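Local coordinates for 5-formaminoimidazole-4-carboxamide-1-(beta)-D-ribofuranosyl 5'-monophosphate synthetase (Methanocaldococcus jannaschii, PDB 2R7K), which catalyses the ATP- and formate-dependent, folate-independent formylation of AICAR to FAICAR in de novo purine biosynthesis, working as a homohexamer built as a dimer of trimers, at the interface of chains A and B and the interface of chains A and C. Numbering follows the deposited sequence. Chains: chain A/B/C, 5-formaminoimidazole-4-carboxamide-1-(beta)-D-ribofuranosyl 5'-monophosphate synthetase.

Contact 1: the interface of chains A and B. Residues chain A 349, 352-353, 355; chain B 216, 349, 353, 355.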
ATOM      1  N   MET A 349      11.131 -16.791   8.178  0.50 34.02           N
ATOM      2  CA  MET A 349      10.848 -18.076   7.568  0.50 32.36           C
ATOM      3  C   MET A 349      11.520 -19.193   8.359  0.50 35.98           C
ATOM      4  O   MET A 349      10.864 -20.143   8.792  0.50 24.44           O
ATOM      5  CB  MET A 349      11.285 -18.101   6.103  0.50 28.65           C
ATOM      6  CG  MET A 349      10.258 -17.501   5.156  0.50 37.46           C
ATOM      7  SD  MET A 349      10.665 -17.663   3.407  0.50 43.66           S
ATOM      8  CE  MET A 349      10.816 -19.437   3.233  0.50 36.77           C
ATOM      9  N   GLN A 352       9.667 -20.189  11.403  1.00 46.09           N
ATOM     10  CA  GLN A 352       8.386 -20.782  11.041  1.00 43.91           C
ATOM     11  C   GLN A 352       8.505 -22.182  10.437  1.00 45.57           C
ATOM     12  O   GLN A 352       7.584 -22.992  10.542  1.00 43.11           O
ATOM     13  CB  GLN A 352       7.670 -19.881  10.035  1.00 37.21           C
ATOM     14  CG  GLN A 352       7.200 -18.559  10.600  1.00 43.17           C
ATOM     15  CD  GLN A 352       6.497 -17.717   9.550  1.00 48.37           C
ATOM     16  OE1 GLN A 352       6.509 -18.053   8.365  1.00 46.89           O
ATOM     17  NE2 GLN A 352       5.887 -16.614   9.979  1.00 48.00           N
ATOM     18  N   LEU A 353       9.620 -22.460   9.778  1.00 42.58           N
ATOM     19  CA  LEU A 353       9.802 -23.747   9.118  1.00 40.73           C
ATOM     20  C   LEU A 353      10.669 -24.661   9.959  1.00 37.88           C
ATOM     21  O   LEU A 353      10.953 -25.795   9.568  1.00 44.12           O
ATOM     22  CB  LEU A 353      10.430 -23.568   7.735  1.00 47.38           C
ATOM     23  CG  LEU A 353       9.596 -22.882   6.656  1.00 51.40           C
ATOM     24  CD1 LEU A 353      10.504 -22.333   5.579  1.00 50.16           C
ATOM     25  CD2 LEU A 353       8.579 -23.837   6.060  1.00 51.80           C
ATOM     26  N   MET A 355      13.898 -24.325  10.652  1.00 57.34           N
ATOM     27  CA  MET A 355      15.141 -24.548   9.923  1.00 45.78           C
ATOM     28  C   MET A 355      16.162 -23.502  10.329  1.00 47.09           C
ATOM     29  O   MET A 355      16.939 -23.019   9.504  1.00 50.18           O
ATOM     30  CB  MET A 355      14.901 -24.503   8.412  1.00 43.65           C
ATOM     31  CG  MET A 355      13.983 -25.601   7.918  1.00 44.63           C
ATOM     32  SD  MET A 355      13.828 -25.698   6.130  1.00 55.76           S
ATOM     33  CE  MET A 355      13.369 -24.020   5.748  1.00 60.35           C
TER
ATOM     34  N   LEU B 216       3.842 -26.975   5.905  1.00 50.95           N
ATOM     35  CA  LEU B 216       5.172 -26.363   5.894  1.00 42.21           C
ATOM     36  C   LEU B 216       5.508 -25.825   7.270  1.00 40.94           C
ATOM     37  O   LEU B 216       6.608 -26.040   7.775  1.00 44.99           O
ATOM     38  CB  LEU B 216       5.258 -25.241   4.864  1.00 39.79           C
ATOM     39  CG  LEU B 216       4.847 -25.585   3.435  1.00 43.46           C
ATOM     40  CD1 LEU B 216       5.225 -24.449   2.490  1.00 40.81           C
ATOM     41  CD2 LEU B 216       5.460 -26.895   2.989  1.00 43.02           C
ATOM     42  N   MET B 349       5.524 -20.979  -1.445  0.50 34.02           N
ATOM     43  CA  MET B 349       6.563 -21.409  -0.529  0.50 32.36           C
ATOM     44  C   MET B 349       7.010 -22.827  -0.869  0.50 35.98           C
ATOM     45  O   MET B 349       8.196 -23.081  -1.086  0.50 24.44           O
ATOM     46  CB  MET B 349       6.096 -21.313   0.923  0.50 28.65           C
ATOM     47  CG  MET B 349       6.244 -19.920   1.515  0.50 37.46           C
ATOM     48  SD  MET B 349       5.857 -19.807   3.273  0.50 43.66           S
ATOM     49  CE  MET B 349       7.008 -20.984   3.973  0.50 36.77           C
ATOM     50  N   LEU B 353      10.838 -23.935  -1.507  1.00 42.58           N
ATOM     51  CA  LEU B 353      11.556 -24.685  -0.484  1.00 40.73           C
ATOM     52  C   LEU B 353      11.729 -26.131  -0.905  1.00 37.88           C
ATOM     53  O   LEU B 353      12.300 -26.936  -0.168  1.00 44.12           O
ATOM     54  CB  LEU B 353      10.820 -24.622   0.855  1.00 47.38           C
ATOM     55  CG  LEU B 353      10.759 -23.276   1.572  1.00 51.40           C
ATOM     56  CD1 LEU B 353       9.605 -23.269   2.550  1.00 50.16           C
ATOM     57  CD2 LEU B 353      12.063 -22.974   2.284  1.00 51.80           C
ATOM     58  N   MET B 355       9.371 -28.442  -1.245  1.00 57.34           N
ATOM     59  CA  MET B 355       8.588 -29.265  -0.330  1.00 45.78           C
ATOM     60  C   MET B 355       7.192 -29.458  -0.888  1.00 47.09           C
ATOM     61  O   MET B 355       6.208 -29.471  -0.147  1.00 50.18           O
ATOM     62  CB  MET B 355       8.527 -28.625   1.059  1.00 43.65           C
ATOM     63  CG  MET B 355       9.879 -28.514   1.729  1.00 44.63           C
ATOM     64  SD  MET B 355       9.827 -27.944   3.432  1.00 55.76           S
ATOM     65  CE  MET B 355       8.884 -26.444   3.248  1.00 60.35           C
TER
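A:Leu353 and B:Leu353 meet tip to tip at the centre of an apolar patch between two subunits of this ATP-grasp ligase. The interface is two-fold symmetric, so each contact recurs with the chains exchanged, and it probably joins the two trimers of the hexamer. Methyl packing is tightest in the middle, where A:Leu353 CD1 lies 3.3 Å from B:Leu353 CD1, closer than ordinary van der Waals contact. Each leucine ends helix 339-353, with CG turned away from its carbonyl carbon (chi1 -68°), which sends both methyls toward the partner chain. Thioether contacts surround this pair. From one helical turn earlier, A:Met349 reaches head-on with CE, 3.9 Å from B:Leu353 CD2. A:Met355, in the loop after the helix, brings its CE obliquely to the same methyl at 3.8 Å. Both methionine chains bend at chi3 (58° and -53°), turning CE in toward the leucine. Leucine-to-loop packing adds B:Leu216, whose CB lies 3.8 Å from A:Leu353 CD2, while its backbone O also approaches that methyl. An alanine in place of A:Leu353 would probably open a gap at the axis, leaving the CE groups of B:Met349 and B:Met355 without the branch they pack on.

Contact 2: the interface of chains A and C. Residues chain A 203, 302; chain C 164, 231-232, 249, 252.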
ATOM      1  N   VAL A 203      40.398   0.273 -15.135  1.00 28.02           N
ATOM      2  CA  VAL A 203      39.724   1.487 -15.553  1.00 36.92           C
ATOM      3  C   VAL A 203      38.320   1.144 -16.040  1.00 34.96           C
ATOM      4  O   VAL A 203      38.141   0.521 -17.084  1.00 42.01           O
ATOM      5  CB  VAL A 203      40.521   2.243 -16.635  1.00 40.77           C
ATOM      6  CG1 VAL A 203      39.897   3.606 -16.894  1.00 33.87           C
ATOM      7  CG2 VAL A 203      41.979   2.390 -16.201  1.00 38.51           C
ATOM      8  N   GLU A 302      36.009  -1.753 -20.338  1.00 36.62           N
ATOM      9  CA  GLU A 302      35.387  -1.401 -21.603  1.00 37.37           C
ATOM     10  C   GLU A 302      35.007  -2.641 -22.405  1.00 30.79           C
ATOM     11  O   GLU A 302      34.264  -2.556 -23.383  1.00 35.35           O
ATOM     12  CB  GLU A 302      36.299  -0.483 -22.415  1.00 41.06           C
ATOM     13  CG  GLU A 302      37.636  -1.106 -22.796  1.00 44.29           C
ATOM     14  CD  GLU A 302      38.603  -0.090 -23.385  1.00 50.37           C
ATOM     15  OE1 GLU A 302      38.168   1.037 -23.717  1.00 47.37           O
ATOM     16  OE2 GLU A 302      39.801  -0.419 -23.514  1.00 59.58           O
TER
ATOM     17  N   ARG C 164      33.377   2.734 -28.048  1.00 61.88           N
ATOM     18  CA  ARG C 164      34.692   2.210 -28.423  1.00 70.76           C
ATOM     19  C   ARG C 164      35.290   2.915 -29.652  1.00 69.44           C
ATOM     20  O   ARG C 164      36.506   3.110 -29.741  1.00 67.39           O
ATOM     21  CB  ARG C 164      34.624   0.698 -28.649  1.00 76.07           C
ATOM     22  CG  ARG C 164      35.982   0.008 -28.591  1.00 80.37           C
ATOM     23  CD  ARG C 164      36.589   0.096 -27.197  1.00 81.12           C
ATOM     24  NE  ARG C 164      38.029  -0.151 -27.214  1.00 82.82           N
ATOM     25  CZ  ARG C 164      38.591  -1.340 -27.007  1.00 85.15           C
ATOM     26  NH1 ARG C 164      37.836  -2.404 -26.761  1.00 83.20           N
ATOM     27  NH2 ARG C 164      39.912  -1.464 -27.044  1.00 85.84           N
ATOM     28  N   SER C 231      31.945   3.129 -19.723  1.00 35.75           N
ATOM     29  CA  SER C 231      33.318   2.660 -19.534  1.00 33.33           C
ATOM     30  C   SER C 231      34.052   2.696 -20.887  1.00 33.54           C
ATOM     31  O   SER C 231      33.491   2.285 -21.898  1.00 34.32           O
ATOM     32  CB  SER C 231      33.298   1.240 -18.967  1.00 28.29           C
ATOM     33  OG  SER C 231      34.589   0.794 -18.587  1.00 33.24           O
ATOM     34  N   ASN C 232      35.310   3.144 -20.916  1.00 33.20           N
ATOM     35  CA  ASN C 232      36.122   3.393 -19.724  1.00 29.47           C
ATOM     36  C   ASN C 232      36.058   4.831 -19.237  1.00 19.34           C
ATOM     37  O   ASN C 232      36.634   5.173 -18.211  1.00 33.04           O
ATOM     38  CB  ASN C 232      37.584   3.009 -20.002  1.00 34.50           C
ATOM     39  CG  ASN C 232      38.267   3.950 -20.996  1.00 40.27           C
ATOM     40  OD1 ASN C 232      37.767   5.033 -21.301  1.00 33.06           O
ATOM     41  ND2 ASN C 232      39.422   3.536 -21.497  1.00 40.44           N
ATOM     42  N   ILE C 249      46.235   6.111 -22.723  1.00 49.50           N
ATOM     43  CA  ILE C 249      44.904   5.531 -22.670  1.00 48.38           C
ATOM     44  C   ILE C 249      43.904   6.360 -23.464  1.00 42.46           C
ATOM     45  O   ILE C 249      43.837   7.582 -23.322  1.00 48.55           O
ATOM     46  CB  ILE C 249      44.439   5.365 -21.198  1.00 49.73           C
ATOM     47  CG1 ILE C 249      43.105   4.612 -21.125  1.00 50.17           C
ATOM     48  CG2 ILE C 249      44.377   6.724 -20.496  1.00 48.52           C
ATOM     49  CD1 ILE C 249      42.669   4.284 -19.711  1.00 48.42           C
ATOM     50  N   SER C 252      36.873   5.368 -24.064  1.00 47.20           N
ATOM     51  CA  SER C 252      35.778   4.687 -24.743  1.00 38.00           C
ATOM     52  C   SER C 252      34.472   4.999 -24.011  1.00 37.76           C
ATOM     53  O   SER C 252      34.487   5.427 -22.859  1.00 37.17           O
ATOM     54  CB  SER C 252      36.030   3.184 -24.805  1.00 33.84           C
ATOM     55  OG  SER C 252      36.439   2.697 -23.543  1.00 32.26           O
TER
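Two loops of chain A, one carrying A:Glu302 after strand 292-300 and one carrying A:Val203 before strand 205-214, meet chain C loops that hold C:Arg164, C:Ser231, C:Ile249 and C:Ser252, together with C:Asn232. C:Ser252 OG donates to OE1 of the A:Glu302 carboxylate, at its anti lone pair; the modelled 2.4 Å is doubtful as a length. That hydroxyl also accepts a bond from C:Asn232 N at 2.9 Å (151° at H), which positions it. In return, C:Ser252 N donates to C:Asn232 OD1 at 2.9 Å from above the amide plane, tying the two loops together just beyond the cis peptide preceding C:Asn232. The poorly ordered C:Arg164 lays its guanidinium nearly parallel to the carboxylate (planes 13° apart), a stacked salt bridge with NH2 3.7 Å from A:Glu302 OE2. An alanine at A:Glu302 would probably cost the C:Ser252 hydroxyl its acceptor across the interface and leave the loosely ordered C:Arg164 without the carboxylate it stacks on. Beside this, A:Val203 CG1 meets C:Ile249 CD1 tip to tip at 4.0 Å. C:Arg164 belongs to the glycine-rich ATP-binding loop between strands 153-156 and 166-169, so the neighbouring subunit touches the nucleotide-binding region of the ATP-grasp fold.

Contact 3: the interface of chains A and C. Residues chain A 204-205, 300-302; chain C 230-231, 256.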
ATOM      1  N   GLY A 204      37.324   1.540 -15.257  1.00 41.57           N
ATOM      2  CA  GLY A 204      35.947   1.201 -15.572  1.00 38.08           C
ATOM      3  C   GLY A 204      34.956   1.753 -14.570  1.00 37.53           C
ATOM      4  O   GLY A 204      35.289   2.612 -13.751  1.00 32.14           O
ATOM      5  N   THR A 205      33.730   1.251 -14.640  1.00 35.83           N
ATOM      6  CA  THR A 205      32.642   1.764 -13.823  1.00 30.46           C
ATOM      7  C   THR A 205      32.419   0.871 -12.600  1.00 30.13           C
ATOM      8  O   THR A 205      32.410  -0.352 -12.706  1.00 31.86           O
ATOM      9  CB  THR A 205      31.364   1.874 -14.665  1.00 28.19           C
ATOM     10  OG1 THR A 205      31.294   0.766 -15.567  1.00 27.44           O
ATOM     11  CG2 THR A 205      31.378   3.145 -15.485  1.00 23.61           C
ATOM     12  N   CYS A 300      33.679  -2.387 -14.063  1.00 32.07           N
ATOM     13  CA  CYS A 300      33.322  -2.877 -15.380  1.00 33.03           C
ATOM     14  C   CYS A 300      34.225  -2.234 -16.431  1.00 31.34           C
ATOM     15  O   CYS A 300      34.129  -1.036 -16.689  1.00 30.25           O
ATOM     16  CB  CYS A 300      31.845  -2.595 -15.687  1.00 29.49           C
ATOM     17  SG  CYS A 300      31.279  -3.363 -17.219  1.00 35.81           S
ATOM     18  N   ASN A 301      35.109  -3.029 -17.027  1.00 39.48           N
ATOM     19  CA  ASN A 301      36.016  -2.500 -18.038  1.00 38.77           C
ATOM     20  C   ASN A 301      35.300  -2.301 -19.361  1.00 39.24           C
ATOM     21  O   ASN A 301      34.117  -2.622 -19.491  1.00 41.80           O
ATOM     22  CB  ASN A 301      37.275  -3.367 -18.186  1.00 34.33           C
ATOM     23  CG  ASN A 301      36.983  -4.736 -18.745  1.00 37.75           C
ATOM     24  OD1 ASN A 301      36.040  -4.920 -19.508  1.00 39.74           O
ATOM     25  ND2 ASN A 301      37.814  -5.706 -18.389  1.00 38.96           N
ATOM     26  N   GLU A 302      36.009  -1.753 -20.338  1.00 36.62           N
ATOM     27  CA  GLU A 302      35.387  -1.401 -21.603  1.00 37.37           C
ATOM     28  C   GLU A 302      35.007  -2.641 -22.405  1.00 30.79           C
ATOM     29  O   GLU A 302      34.264  -2.556 -23.383  1.00 35.35           O
ATOM     30  CB  GLU A 302      36.299  -0.483 -22.415  1.00 41.06           C
ATOM     31  CG  GLU A 302      37.636  -1.106 -22.796  1.00 44.29           C
ATOM     32  CD  GLU A 302      38.603  -0.090 -23.385  1.00 50.37           C
ATOM     33  OE1 GLU A 302      38.168   1.037 -23.717  1.00 47.37           O
ATOM     34  OE2 GLU A 302      39.801  -0.419 -23.514  1.00 59.58           O
TER
ATOM     35  N   GLU C 230      29.324   5.165 -18.267  1.00 36.57           N
ATOM     36  CA  GLU C 230      30.016   4.594 -19.426  1.00 31.26           C
ATOM     37  C   GLU C 230      31.473   4.219 -19.125  1.00 34.76           C
ATOM     38  O   GLU C 230      32.143   4.892 -18.360  1.00 34.62           O
ATOM     39  CB  GLU C 230      29.931   5.573 -20.605  1.00 31.41           C
ATOM     40  CG  GLU C 230      28.536   5.674 -21.203  1.00 32.68           C
ATOM     41  CD  GLU C 230      28.296   6.952 -21.981  1.00 38.34           C
ATOM     42  OE1 GLU C 230      28.999   7.954 -21.738  1.00 44.47           O
ATOM     43  OE2 GLU C 230      27.385   6.954 -22.837  1.00 38.98           O
ATOM     44  N   SER C 231      31.945   3.129 -19.723  1.00 35.75           N
ATOM     45  CA  SER C 231      33.318   2.660 -19.534  1.00 33.33           C
ATOM     46  C   SER C 231      34.052   2.696 -20.887  1.00 33.54           C
ATOM     47  O   SER C 231      33.491   2.285 -21.898  1.00 34.32           O
ATOM     48  CB  SER C 231      33.298   1.240 -18.967  1.00 28.29           C
ATOM     49  OG  SER C 231      34.589   0.794 -18.587  1.00 33.24           O
ATOM     50  N   THR C 256      27.488   1.021 -19.663  1.00 29.12           N
ATOM     51  CA  THR C 256      27.528  -0.063 -18.683  1.00 25.37           C
ATOM     52  C   THR C 256      26.393   0.002 -17.657  1.00 27.31           C
ATOM     53  O   THR C 256      26.115  -0.983 -16.982  1.00 29.73           O
ATOM     54  CB  THR C 256      28.874  -0.151 -17.914  1.00 25.46           C
ATOM     55  OG1 THR C 256      29.019   0.971 -17.028  1.00 33.16           O
ATOM     56  CG2 THR C 256      30.057  -0.230 -18.867  1.00 23.56           C
TER
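C:Ser231 OG donates to the backbone carbonyl A:Cys300 O at 2.7 Å, a well-placed hydrogen bond between subunits that are probably neighbours in one trimer. The hydroxyl lies in the carbonyl plane, on a lone pair of A:Cys300 O, with a C=O...O angle of 143°. It gets there because OG swings opposite the serine's own backbone N (chi1 -172°), pointing out of the loop after strand 219-230 toward the end of strand 292-300 in chain A. Around this bond the fit is close: OG lies 3.3 Å from A:Gly204 CA, where no side chain intervenes, and 3.3 Å from the carbonyl carbon C of A:Asn301. A second polar link joins two threonine hydroxyls, A:Thr205 OG1 and C:Thr256 OG1, at 2.7 Å; which of them donates cannot be decided. The two side chains slant across each other so that their hydroxyls meet. A:Thr205 CG2 meanwhile packs toward the backbone O of C:Glu230, an ATP-binding residue whose carboxylate points away from chain A. C:Ser231 directly follows this ATP-binding residue, so the interface lies next to it in the chain and may feel the state of the nucleotide site. On the other flank of the threonine pair, the thiol A:Cys300 SG packs against the methyl C:Thr256 CG2 at 3.7 Å.

Contact 4: the interface of chains A and C. Residues chain A 262, 268, 327-328, 331; chain C 30, 58, 320, 323.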
ATOM      1  N   VAL A 262      22.258   1.204 -11.621  1.00 27.23           N
ATOM      2  CA  VAL A 262      21.780  -0.050 -12.171  1.00 29.32           C
ATOM      3  C   VAL A 262      22.688  -0.389 -13.328  1.00 27.38           C
ATOM      4  O   VAL A 262      23.257   0.498 -13.955  1.00 29.12           O
ATOM      5  CB  VAL A 262      20.298   0.014 -12.668  1.00 27.80           C
ATOM      6  CG1 VAL A 262      19.337   0.257 -11.483  1.00 23.73           C
ATOM      7  CG2 VAL A 262      20.123   1.069 -13.751  1.00 23.86           C
ATOM      8  N   LEU A 268      23.316  -8.966 -16.701  1.00 32.97           N
ATOM      9  CA  LEU A 268      22.826  -9.639 -15.498  1.00 31.92           C
ATOM     10  C   LEU A 268      23.144 -11.140 -15.464  1.00 27.57           C
ATOM     11  O   LEU A 268      23.391 -11.704 -14.386  1.00 33.47           O
ATOM     12  CB  LEU A 268      21.336  -9.364 -15.293  1.00 34.24           C
ATOM     13  CG  LEU A 268      21.013  -7.953 -14.798  1.00 30.46           C
ATOM     14  CD1 LEU A 268      19.508  -7.766 -14.769  1.00 33.04           C
ATOM     15  CD2 LEU A 268      21.621  -7.717 -13.410  1.00 22.94           C
ATOM     16  N   PRO A 327      15.514  -0.641  -7.528  1.00 28.68           N
ATOM     17  CA  PRO A 327      15.005  -1.183  -8.797  1.00 25.16           C
ATOM     18  C   PRO A 327      15.017  -2.710  -8.905  1.00 30.05           C
ATOM     19  O   PRO A 327      14.106  -3.286  -9.499  1.00 29.80           O
ATOM     20  CB  PRO A 327      15.938  -0.553  -9.857  1.00 26.48           C
ATOM     21  CG  PRO A 327      16.424   0.708  -9.223  1.00 30.98           C
ATOM     22  CD  PRO A 327      16.536   0.407  -7.738  1.00 28.24           C
ATOM     23  N   TYR A 328      16.040  -3.358  -8.354  1.00 26.90           N
ATOM     24  CA  TYR A 328      16.119  -4.821  -8.367  1.00 28.73           C
ATOM     25  C   TYR A 328      15.285  -5.489  -7.264  1.00 30.24           C
ATOM     26  O   TYR A 328      14.574  -6.462  -7.524  1.00 29.98           O
ATOM     27  CB  TYR A 328      17.588  -5.279  -8.287  1.00 30.56           C
ATOM     28  CG  TYR A 328      18.395  -4.835  -9.489  1.00 30.97           C
ATOM     29  CD1 TYR A 328      18.131  -5.356 -10.750  1.00 26.54           C
ATOM     30  CD2 TYR A 328      19.405  -3.880  -9.368  1.00 34.58           C
ATOM     31  CE1 TYR A 328      18.850  -4.944 -11.868  1.00 31.94           C
ATOM     32  CE2 TYR A 328      20.134  -3.459 -10.482  1.00 31.72           C
ATOM     33  CZ  TYR A 328      19.855  -3.996 -11.722  1.00 31.53           C
ATOM     34  OH  TYR A 328      20.569  -3.589 -12.824  1.00 37.13           O
ATOM     35  N   LEU A 331      11.493  -5.961  -7.885  1.00 26.73           N
ATOM     36  CA  LEU A 331      10.938  -6.878  -8.884  1.00 32.55           C
ATOM     37  C   LEU A 331      10.294  -8.126  -8.289  1.00 33.97           C
ATOM     38  O   LEU A 331       9.338  -8.649  -8.853  1.00 34.70           O
ATOM     39  CB  LEU A 331      11.987  -7.274  -9.929  1.00 26.41           C
ATOM     40  CG  LEU A 331      12.591  -6.137 -10.747  1.00 30.04           C
ATOM     41  CD1 LEU A 331      13.798  -6.630 -11.516  1.00 29.26           C
ATOM     42  CD2 LEU A 331      11.552  -5.537 -11.693  1.00 24.35           C
TER
ATOM     43  N   LEU C  30      13.033  -6.556 -17.835  1.00 38.38           N
ATOM     44  CA  LEU C  30      12.676  -6.791 -16.433  1.00 31.94           C
ATOM     45  C   LEU C  30      11.472  -5.984 -15.975  1.00 31.58           C
ATOM     46  O   LEU C  30      10.586  -6.535 -15.335  1.00 32.85           O
ATOM     47  CB  LEU C  30      13.856  -6.563 -15.499  1.00 28.73           C
ATOM     48  CG  LEU C  30      14.901  -7.671 -15.510  1.00 30.78           C
ATOM     49  CD1 LEU C  30      16.049  -7.313 -14.585  1.00 26.76           C
ATOM     50  CD2 LEU C  30      14.275  -8.998 -15.115  1.00 30.76           C
ATOM     51  N   PHE C  58      13.898 -13.387 -10.803  1.00 29.57           N
ATOM     52  CA  PHE C  58      13.085 -12.208 -10.517  1.00 36.63           C
ATOM     53  C   PHE C  58      11.597 -12.516 -10.733  1.00 38.57           C
ATOM     54  O   PHE C  58      10.737 -11.715 -10.383  1.00 35.28           O
ATOM     55  CB  PHE C  58      13.517 -11.010 -11.369  1.00 33.55           C
ATOM     56  CG  PHE C  58      14.735 -10.283 -10.845  1.00 32.13           C
ATOM     57  CD1 PHE C  58      14.778  -9.818  -9.541  1.00 30.94           C
ATOM     58  CD2 PHE C  58      15.821 -10.034 -11.672  1.00 35.69           C
ATOM     59  CE1 PHE C  58      15.889  -9.132  -9.061  1.00 32.22           C
ATOM     60  CE2 PHE C  58      16.936  -9.349 -11.201  1.00 27.82           C
ATOM     61  CZ  PHE C  58      16.971  -8.899  -9.896  1.00 29.46           C
ATOM     62  N   ASN C 320      15.657   1.531 -16.794  1.00 31.35           N
ATOM     63  CA  ASN C 320      16.025   0.590 -15.745  1.00 25.88           C
ATOM     64  C   ASN C 320      16.350   1.272 -14.415  1.00 28.01           C
ATOM     65  O   ASN C 320      16.188   0.680 -13.355  1.00 29.47           O
ATOM     66  CB  ASN C 320      17.184  -0.304 -16.202  1.00 31.28           C
ATOM     67  CG  ASN C 320      16.814  -1.163 -17.398  1.00 39.88           C
ATOM     68  OD1 ASN C 320      15.634  -1.385 -17.668  1.00 37.61           O
ATOM     69  ND2 ASN C 320      17.819  -1.644 -18.125  1.00 31.49           N
ATOM     70  N   MET C 323      12.989   1.244 -12.126  1.00 24.86           N
ATOM     71  CA  MET C 323      12.110   0.079 -12.210  1.00 30.07           C
ATOM     72  C   MET C 323      11.164   0.013 -11.006  1.00 35.49           C
ATOM     73  O   MET C 323      10.120  -0.638 -11.059  1.00 31.02           O
ATOM     74  CB  MET C 323      12.926  -1.210 -12.304  1.00 30.77           C
ATOM     75  CG  MET C 323      13.743  -1.325 -13.579  1.00 29.20           C
ATOM     76  SD  MET C 323      14.289  -2.997 -13.932  1.00 29.41           S
ATOM     77  CE  MET C 323      15.477  -3.302 -12.623  1.00 22.25           C
TER
HETATM   78  O   HOH W   1       8.183 -11.044  -9.510  1.00 31.80           O
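A:Leu331 sets CD1 over the centre of the C:Phe58 ring, 3.8 Å from the ring centroid, in a CH-pi contact at the tightly packed core of this apolar patch between chains A and C. The leucine CG is turned away from its carbonyl carbon (chi1 -60°), bringing the isobutyl group across the ring, and the same CD1 also meets C:Leu30 CD1 at 3.9 Å. C:Leu30 CD1 in turn touches A:Leu268 CD1 tip to tip at 3.5 Å, a snug methyl pair. C:Met323 bends at chi3 (-68°) and tucks CE among A:Pro327, A:Tyr328 and A:Leu331. Its CE lies 3.8 Å from A:Tyr328 CE1, packing on the phenol ring, while A:Tyr328 CD1 meets C:Phe58 CZ, so the tyrosine touches both the thioether and the phenyl group. At the far end A:Val262 rests on the C:Asn320 backbone, with CG1 3.7 Å from its O, and the side chains touch more loosely, CG2 to CB at 4.1 Å. On the other flank direct packing gives way to a water bridge: water 1 lies 2.7 Å from A:Leu331 O and 2.8 Å from C:Phe58 O. Chain A supplies strand 262-263, the start of helix 268-285, helix 329-333 and the loop before it; chain C supplies helix 29-38, the loop after helix 53-57, and 3-10 helix 317-322 with the residue just after it. Helix 29-38 begins two residues beyond the AICAR-binding C:His27, which probably places this patch near the AICAR site.

Contacts 2, 3 and 4 lie along the A-C interface, while contact 1 belongs to the separate two-fold interface of A with B. Contacts 2 and 3 are one continuous region, their C-alpha centres about 6 Å apart and sharing A:Glu302 and C:Ser231. Between C-alpha centres, contact 4 is about 19 Å from contact 3 and about 25 Å from contact 2, contact 1 about 26 Å from contact 4 and about 47 Å from contact 2. Chain A thus meets chains B and C through different surfaces, as fits a dimer of trimers: A-C is probably the trimer contact, bordering ATP-binding segments, A-B the link between trimers.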